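Local coordinates for protein putative alpha-galactosidase/melibiase (Bacteroides fragilis, PDB 4OGZ) that probably hydrolyses terminal, non-reducing alpha-D-galactose residues of alpha-D-galactosides, as a glycoside hydrolase family 27 alpha-galactosidase, at residues Val460-Ala463 with Cys467-Phe470; Asn298-Asn303 with Phe348-Met353; Lys413-Leu418 with Val427-Lys432. All coordinates share one frame; numbering follows the deposited sequence. Where two conformers were deposited one is given.

Interaction 1 of 3, residues Val460-Ala463 with Cys467-Phe470; sequences VKLA and CKVF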
# COMPACT_ATOMS: atom_id res chain seq x y z
N VAL A 460 -24.96 4.46 -16.49
CA VAL A 460 -23.66 5.08 -16.31
C VAL A 460 -22.99 5.12 -17.67
O VAL A 460 -22.95 4.11 -18.37
CB VAL A 460 -22.79 4.28 -15.31
CG1 VAL A 460 -21.39 4.86 -15.24
CG2 VAL A 460 -23.44 4.24 -13.93
N LYS A 461 -22.50 6.29 -18.08
CA LYS A 461 -21.81 6.40 -19.36
C LYS A 461 -20.33 6.51 -19.10
O LYS A 461 -19.88 7.40 -18.36
CB LYS A 461 -22.31 7.62 -20.12
CG LYS A 461 -23.68 7.40 -20.73
CD LYS A 461 -24.52 8.66 -20.70
CE LYS A 461 -25.88 8.39 -21.31
NZ LYS A 461 -26.89 9.39 -20.87
N LEU A 462 -19.57 5.60 -19.70
CA LEU A 462 -18.15 5.55 -19.45
C LEU A 462 -17.42 5.85 -20.72
O LEU A 462 -17.68 5.22 -21.74
CB LEU A 462 -17.74 4.16 -18.92
CG LEU A 462 -18.39 3.73 -17.60
CD1 LEU A 462 -17.93 2.32 -17.25
CD2 LEU A 462 -18.03 4.70 -16.49
N ALA A 463 -16.49 6.79 -20.67
CA ALA A 463 -15.56 6.99 -21.76
C ALA A 463 -14.55 5.82 -21.79
O ALA A 463 -14.39 5.08 -20.81
CB ALA A 463 -14.85 8.34 -21.63
N CYS A 467 -13.23 4.68 -15.24
CA CYS A 467 -13.88 4.03 -14.14
C CYS A 467 -14.67 5.09 -13.43
O CYS A 467 -14.20 6.19 -13.27
CB CYS A 467 -12.84 3.41 -13.20
SG CYS A 467 -13.60 2.38 -11.91
N LYS A 468 -15.91 4.78 -13.03
CA LYS A 468 -16.63 5.64 -12.12
C LYS A 468 -16.81 4.87 -10.82
O LYS A 468 -17.05 3.64 -10.83
CB LYS A 468 -17.97 6.08 -12.73
CG LYS A 468 -17.82 7.20 -13.75
CD LYS A 468 -19.17 7.73 -14.24
CE LYS A 468 -19.14 9.17 -14.74
NZ LYS A 468 -18.75 9.24 -16.17
N VAL A 469 -16.65 5.57 -9.70
CA VAL A 469 -16.78 4.95 -8.37
C VAL A 469 -17.84 5.70 -7.58
O VAL A 469 -17.80 6.94 -7.47
CB VAL A 469 -15.45 4.96 -7.59
CG1 VAL A 469 -15.63 4.37 -6.20
CG2 VAL A 469 -14.38 4.17 -8.33
N PHE A 470 -18.82 4.94 -7.09
CA PHE A 470 -19.93 5.52 -6.37
C PHE A 470 -19.99 4.89 -5.02
O PHE A 470 -19.84 3.68 -4.93
CB PHE A 470 -21.27 5.24 -7.06
CG PHE A 470 -21.33 5.70 -8.48
CD1 PHE A 470 -21.45 7.04 -8.78
CD2 PHE A 470 -21.24 4.79 -9.52
CE1 PHE A 470 -21.52 7.46 -10.09
CE2 PHE A 470 -21.32 5.21 -10.83
CZ PHE A 470 -21.46 6.55 -11.11
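K468 reaches from the strand 467-470 across to the strand 460-462, and its aliphatic chain lies along L462 and V460 before its amine reaches the backbone. Its CB lies 4.0 Å from L462 CD2. The chain leaves with CG beside the backbone N, which brings CG to 3.7 Å from that same L462 methyl, the closest carbon approach of the contact. CD then lies between two residues: it is 3.8 Å from V460 CG1 and only slightly farther from L462 CD2. At CE the apolar run ends, and a bend in the last torsion (chi4 87°) turns the amine to the backbone of K461. K468 NZ donates to K461 O over 3.1 Å, with a C=O...N angle of 170°, so the amine sits nearly on the line of the carbonyl. The same NZ forms a salt bridge with the carboxylate of E466, a residue of the turn joining the strands. These bonds hold in the conformer described; K468 has a second.

V460 uses its two methyls separately. CG1 meets the lysine, while CG2 lies 3.9 Å from F470 CE2, approaching the ring obliquely; W458 stands edge-to-face to that ring. The two strand axes run 147° apart in direction, 7.9 Å at closest, and no backbone hydrogen bond joins them. V460 and L462 bond instead to strand 425-429, and K468 and F470 to strand 413-419, which places the contact between the two sheets of the C-terminal beta sandwich.

The chemistry is that of an amphipathic lysine: its methylenes extend the apolar layer of V460 and L462, while its amine has a carbonyl and a carboxylate as partners, which would be expected to favour its charged form at the partly exposed margin of the layer.

Interaction 2 of 3, residues Asn298-Asn303 with Phe348-Met353; sequences NILEIN and FALWCM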
# COMPACT_ATOMS: atom_id res chain seq x y z
N ASN A 298 -4.80 -7.22 -17.14
CA ASN A 298 -4.43 -8.62 -16.92
C ASN A 298 -4.38 -8.94 -15.43
O ASN A 298 -4.85 -9.98 -14.99
CB ASN A 298 -3.09 -8.91 -17.58
CG ASN A 298 -3.02 -8.36 -19.00
OD1 ASN A 298 -2.49 -7.27 -19.25
ND2 ASN A 298 -3.61 -9.08 -19.92
N ILE A 299 -3.84 -8.00 -14.66
CA ILE A 299 -3.74 -8.16 -13.22
C ILE A 299 -5.14 -8.20 -12.57
O ILE A 299 -5.38 -8.99 -11.65
CB ILE A 299 -2.81 -7.08 -12.60
CG1 ILE A 299 -1.37 -7.35 -13.04
CG2 ILE A 299 -2.87 -7.09 -11.09
CD1 ILE A 299 -0.37 -6.28 -12.62
N LEU A 300 -6.07 -7.38 -13.06
CA LEU A 300 -7.47 -7.46 -12.56
C LEU A 300 -8.08 -8.85 -12.72
O LEU A 300 -8.73 -9.39 -11.79
CB LEU A 300 -8.36 -6.40 -13.24
CG LEU A 300 -8.03 -4.94 -13.01
CD1 LEU A 300 -9.13 -4.12 -13.69
CD2 LEU A 300 -7.90 -4.54 -11.56
N GLU A 301 -7.86 -9.45 -13.89
CA GLU A 301 -8.34 -10.80 -14.19
C GLU A 301 -7.82 -11.78 -13.18
O GLU A 301 -8.56 -12.60 -12.70
CB GLU A 301 -7.91 -11.29 -15.59
CG GLU A 301 -8.33 -10.43 -16.76
CD GLU A 301 -9.85 -10.28 -16.93
OE1 GLU A 301 -10.64 -11.12 -16.42
OE2 GLU A 301 -10.25 -9.28 -17.60
N ILE A 302 -6.54 -11.67 -12.81
CA ILE A 302 -5.95 -12.58 -11.83
C ILE A 302 -6.51 -12.37 -10.44
O ILE A 302 -6.75 -13.32 -9.71
CB ILE A 302 -4.41 -12.47 -11.78
CG1 ILE A 302 -3.82 -12.98 -13.12
CG2 ILE A 302 -3.84 -13.29 -10.62
CD1 ILE A 302 -2.43 -12.47 -13.45
N ASN A 303 -6.69 -11.12 -10.08
CA ASN A 303 -7.02 -10.80 -8.72
C ASN A 303 -8.50 -10.95 -8.39
O ASN A 303 -8.85 -11.21 -7.28
CB ASN A 303 -6.52 -9.40 -8.37
CG ASN A 303 -6.27 -9.24 -6.86
OD1 ASN A 303 -5.96 -10.20 -6.19
ND2 ASN A 303 -6.34 -8.03 -6.37
N PHE A 348 -5.74 3.28 -10.17
CA PHE A 348 -5.71 3.62 -8.76
C PHE A 348 -7.03 3.26 -8.03
O PHE A 348 -6.99 2.73 -6.96
CB PHE A 348 -5.43 5.11 -8.60
CG PHE A 348 -5.25 5.56 -7.18
CD1 PHE A 348 -4.16 5.14 -6.44
CD2 PHE A 348 -6.15 6.43 -6.61
CE1 PHE A 348 -3.97 5.54 -5.13
CE2 PHE A 348 -5.96 6.85 -5.29
CZ PHE A 348 -4.87 6.41 -4.56
N ALA A 349 -8.15 3.61 -8.65
CA ALA A 349 -9.47 3.34 -8.18
C ALA A 349 -9.69 1.86 -7.94
O ALA A 349 -10.16 1.48 -6.86
CB ALA A 349 -10.49 3.87 -9.17
N LEU A 350 -9.28 1.02 -8.90
CA LEU A 350 -9.39 -0.43 -8.75
C LEU A 350 -8.46 -0.98 -7.66
O LEU A 350 -8.89 -1.82 -6.83
CB LEU A 350 -9.18 -1.15 -10.10
CG LEU A 350 -10.50 -1.51 -10.80
CD1 LEU A 350 -11.24 -2.59 -10.01
CD2 LEU A 350 -11.41 -0.30 -10.98
N TRP A 351 -7.23 -0.48 -7.58
CA TRP A 351 -6.32 -0.86 -6.49
C TRP A 351 -6.96 -0.49 -5.14
O TRP A 351 -6.84 -1.23 -4.17
CB TRP A 351 -4.95 -0.23 -6.62
CG TRP A 351 -3.89 -1.04 -7.34
CD1 TRP A 351 -2.62 -1.27 -6.91
CD2 TRP A 351 -4.00 -1.72 -8.63
NE1 TRP A 351 -1.93 -2.02 -7.83
CE2 TRP A 351 -2.76 -2.35 -8.87
CE3 TRP A 351 -5.03 -1.92 -9.55
CZ2 TRP A 351 -2.51 -3.10 -10.00
CZ3 TRP A 351 -4.78 -2.67 -10.69
CH2 TRP A 351 -3.51 -3.26 -10.90
N CYS A 352 -7.65 0.65 -5.08
CA CYS A 352 -8.34 1.05 -3.86
C CYS A 352 -9.47 0.09 -3.56
O CYS A 352 -9.59 -0.36 -2.42
CB CYS A 352 -8.89 2.47 -3.95
SG CYS A 352 -7.61 3.72 -3.78
N MSE A 353 -10.32 -0.18 -4.56
CA MSE A 353 -11.46 -1.13 -4.38
C MSE A 353 -11.01 -2.51 -3.94
O MSE A 353 -11.66 -3.17 -3.11
CB MSE A 353 -12.26 -1.31 -5.68
CG MSE A 353 -12.90 -0.03 -6.24
SE MSE A 353 -14.46 0.37 -5.13
CE MSE A 353 -15.58 -1.16 -5.60
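W351 and L300 meet obliquely, with L300 CD2 only 3.7 Å from W351 CZ3 on the six-membered ring of the indole. I299 reaches the same ring by a different route: its side chain crosses that of W351 at about a right angle, and its CG2 branch stands 3.9 Å from CH2. Two neighbouring residues of one helix therefore contact adjacent atoms, CZ3 and CH2, of the six-membered ring, both approaching it obliquely. For I299 the first torsion (chi1 -69°) sets CG2 anti to the backbone N, and it is this branch that touches the indole.

L300 also crosses L350 at about a right angle. Its CD2 is 3.9 Å from L350 CB, and CD1 lies 4.1 Å from L350 CG, so both methyls of L300 pack on CB and CG of the opposing leucine while CD2 simultaneously touches the tryptophan. No polar bond crosses this interface; the indole nitrogen is satisfied elsewhere, W351 NE1 donating to the carbonyl of D319. H347 packs edge-to-face against W351, and the NE1 bond and the H347 ring would together restrict rotation of the indole.

The backbones stay well apart. The helix axes come no nearer than 11.8 Å, and the closest CA atoms, those of L300 and L350, are 8.2 Å apart, so long side chains have to bridge the gap. L300 also touches L418, and L350 touches W404, both on strands of the C-terminal sandwich. With their directions differing by just 13°, helices 296-303 and 341-353 run nearly parallel, as expected of neighbouring outer helices in the (beta/alpha)8 TIM barrel of the putative catalytic domain, whose eight parallel strands include 315-317 and 358-360.

Interaction 3 of 3, residues Lys413-Leu418 with Val427-Lys432; sequences KAIACL and VELNVK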
# COMPACT_ATOMS: atom_id res chain seq x y z
N LYS A 413 -22.06 0.61 0.37
CA LYS A 413 -21.26 -0.12 -0.57
C LYS A 413 -20.62 0.81 -1.57
O LYS A 413 -21.27 1.72 -2.07
CB LYS A 413 -22.11 -1.14 -1.35
CG LYS A 413 -22.72 -2.20 -0.46
CD LYS A 413 -23.48 -3.20 -1.31
CE LYS A 413 -24.56 -3.88 -0.50
NZ LYS A 413 -24.01 -4.70 0.58
N ALA A 414 -19.34 0.57 -1.87
CA ALA A 414 -18.68 1.20 -3.02
C ALA A 414 -18.91 0.37 -4.25
O ALA A 414 -18.79 -0.82 -4.22
CB ALA A 414 -17.20 1.36 -2.77
N ILE A 415 -19.22 1.04 -5.35
CA ILE A 415 -19.46 0.40 -6.61
C ILE A 415 -18.57 1.01 -7.63
O ILE A 415 -18.54 2.24 -7.77
CB ILE A 415 -20.92 0.63 -7.06
CG1 ILE A 415 -21.89 -0.10 -6.14
CG2 ILE A 415 -21.11 0.18 -8.50
CD1 ILE A 415 -21.85 -1.62 -6.28
N ALA A 416 -17.83 0.17 -8.35
CA ALA A 416 -17.01 0.67 -9.41
C ALA A 416 -17.48 0.07 -10.71
O ALA A 416 -17.59 -1.14 -10.84
CB ALA A 416 -15.51 0.37 -9.14
N CYS A 417 -17.70 0.96 -11.68
CA CYS A 417 -18.05 0.59 -13.02
C CYS A 417 -16.86 0.92 -13.89
O CYS A 417 -16.48 2.10 -14.02
CB CYS A 417 -19.25 1.42 -13.48
SG CYS A 417 -20.75 1.15 -12.50
N LEU A 418 -16.29 -0.10 -14.52
CA LEU A 418 -15.05 0.07 -15.33
C LEU A 418 -15.28 -0.28 -16.76
O LEU A 418 -15.89 -1.32 -17.04
CB LEU A 418 -13.99 -0.85 -14.78
CG LEU A 418 -12.62 -0.96 -15.44
CD1 LEU A 418 -11.87 0.34 -15.28
CD2 LEU A 418 -11.86 -2.11 -14.83
N VAL A 427 -23.44 1.34 -18.81
CA VAL A 427 -23.60 0.32 -17.78
C VAL A 427 -24.84 0.65 -16.96
O VAL A 427 -24.88 1.69 -16.31
CB VAL A 427 -22.39 0.26 -16.84
CG1 VAL A 427 -22.60 -0.82 -15.76
CG2 VAL A 427 -21.11 0.02 -17.61
N GLU A 428 -25.86 -0.21 -17.00
CA GLU A 428 -27.07 0.11 -16.26
C GLU A 428 -26.84 -0.25 -14.81
O GLU A 428 -26.27 -1.30 -14.49
CB GLU A 428 -28.30 -0.61 -16.78
CG GLU A 428 -29.54 0.23 -16.50
CD GLU A 428 -30.82 -0.57 -16.43
OE1 GLU A 428 -31.22 -1.13 -17.48
OE2 GLU A 428 -31.43 -0.60 -15.34
N LEU A 429 -27.23 0.65 -13.92
CA LEU A 429 -27.09 0.45 -12.50
C LEU A 429 -28.47 0.56 -11.90
O LEU A 429 -29.18 1.52 -12.16
CB LEU A 429 -26.17 1.50 -11.93
CG LEU A 429 -25.34 1.21 -10.71
CD1 LEU A 429 -24.65 -0.14 -10.86
CD2 LEU A 429 -24.32 2.33 -10.51
N ASN A 430 -28.87 -0.47 -11.16
CA ASN A 430 -30.19 -0.52 -10.56
C ASN A 430 -30.06 -1.37 -9.32
O ASN A 430 -28.97 -1.87 -9.03
CB ASN A 430 -31.25 -1.05 -11.55
CG ASN A 430 -30.96 -2.46 -12.06
OD1 ASN A 430 -30.82 -3.42 -11.29
ND2 ASN A 430 -30.92 -2.61 -13.36
N VAL A 431 -31.16 -1.56 -8.58
CA VAL A 431 -31.03 -2.23 -7.29
C VAL A 431 -30.84 -3.73 -7.41
O VAL A 431 -30.63 -4.40 -6.41
CB VAL A 431 -32.26 -1.94 -6.35
CG1 VAL A 431 -32.35 -0.44 -6.11
CG2 VAL A 431 -33.55 -2.49 -6.90
N LYS A 432 -30.92 -4.27 -8.63
CA LYS A 432 -30.60 -5.68 -8.88
C LYS A 432 -29.24 -5.91 -9.57
O LYS A 432 -28.92 -7.01 -9.95
CB LYS A 432 -31.73 -6.29 -9.67
CG LYS A 432 -32.95 -6.45 -8.79
CD LYS A 432 -34.02 -7.32 -9.44
CE LYS A 432 -35.24 -7.32 -8.55
NZ LYS A 432 -36.28 -8.19 -9.14
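The interior of the C-terminal beta sandwich is where C417 and I415 of strand 413-418 meet V427 and L429 of strand 427-429. The geometry supports facing layers: the strand axes approach to 9.2 Å, their directions differ by 162°, and no hydrogen bond passes between them. Each strand is bonded within its own sheet instead, 413-419 beside 467-472 and 425-429 beside 458-462.

C417 touches two residues of the opposing strand. Its SG lies 4.2 Å from V427 CG1 and 4.3 Å from L429 CD2, so one sulfur meets side chains that are two positions apart. L429 is its counterpart: the other methyl takes a different partner, with CD1 at 4.3 Å from I415 CG2. The leucine thus divides its branches between the cysteine and the isoleucine. L462 of strand 458-462 packs against both C417 and V427.

Where the strand ends, N430 bonds back to E428 and forward to K432. N430 OD1 accepts from K432 N at 2.8 Å, bending the backbone into an Asx turn; the donor lies in the carbonyl plane. The amide's other end is used as well: N430 ND2 gives a nearly straight bond (167°) to E428 OE2 at 2.9 Å, meeting the carboxylate from above its plane. These two bonds at opposite ends fix the rotation of the amide.

Across the sandwich the contact is therefore wholly apolar and rather loosely spaced, relying on dispersion and exclusion of water, whereas the side-chain hydrogen bonds lie at the polar end of strand 427-429 and the backbones bond within their own sheets.

How the interactions relate
From the N terminus, interaction 2 comes first: it closes a connection of 44 residues between its segments, which includes strand 315-317 of the barrel. Interaction 3 then closes an eight-residue connection, and interaction 1 a three-residue turn near the C terminus. The three follow in series, without nesting or crossing. Interactions 1 and 3 share both sheets of the sandwich: F470 O and I415 N are 2.7 Å apart, V460 N and V427 O 2.8 Å, both probable hydrogen bonds. Interaction 2 meets this domain through packing, L350 CD2 lying 3.6 Å from C467 SG, and M353 CE 3.5 Å from A414 O, which ties barrel to sandwich.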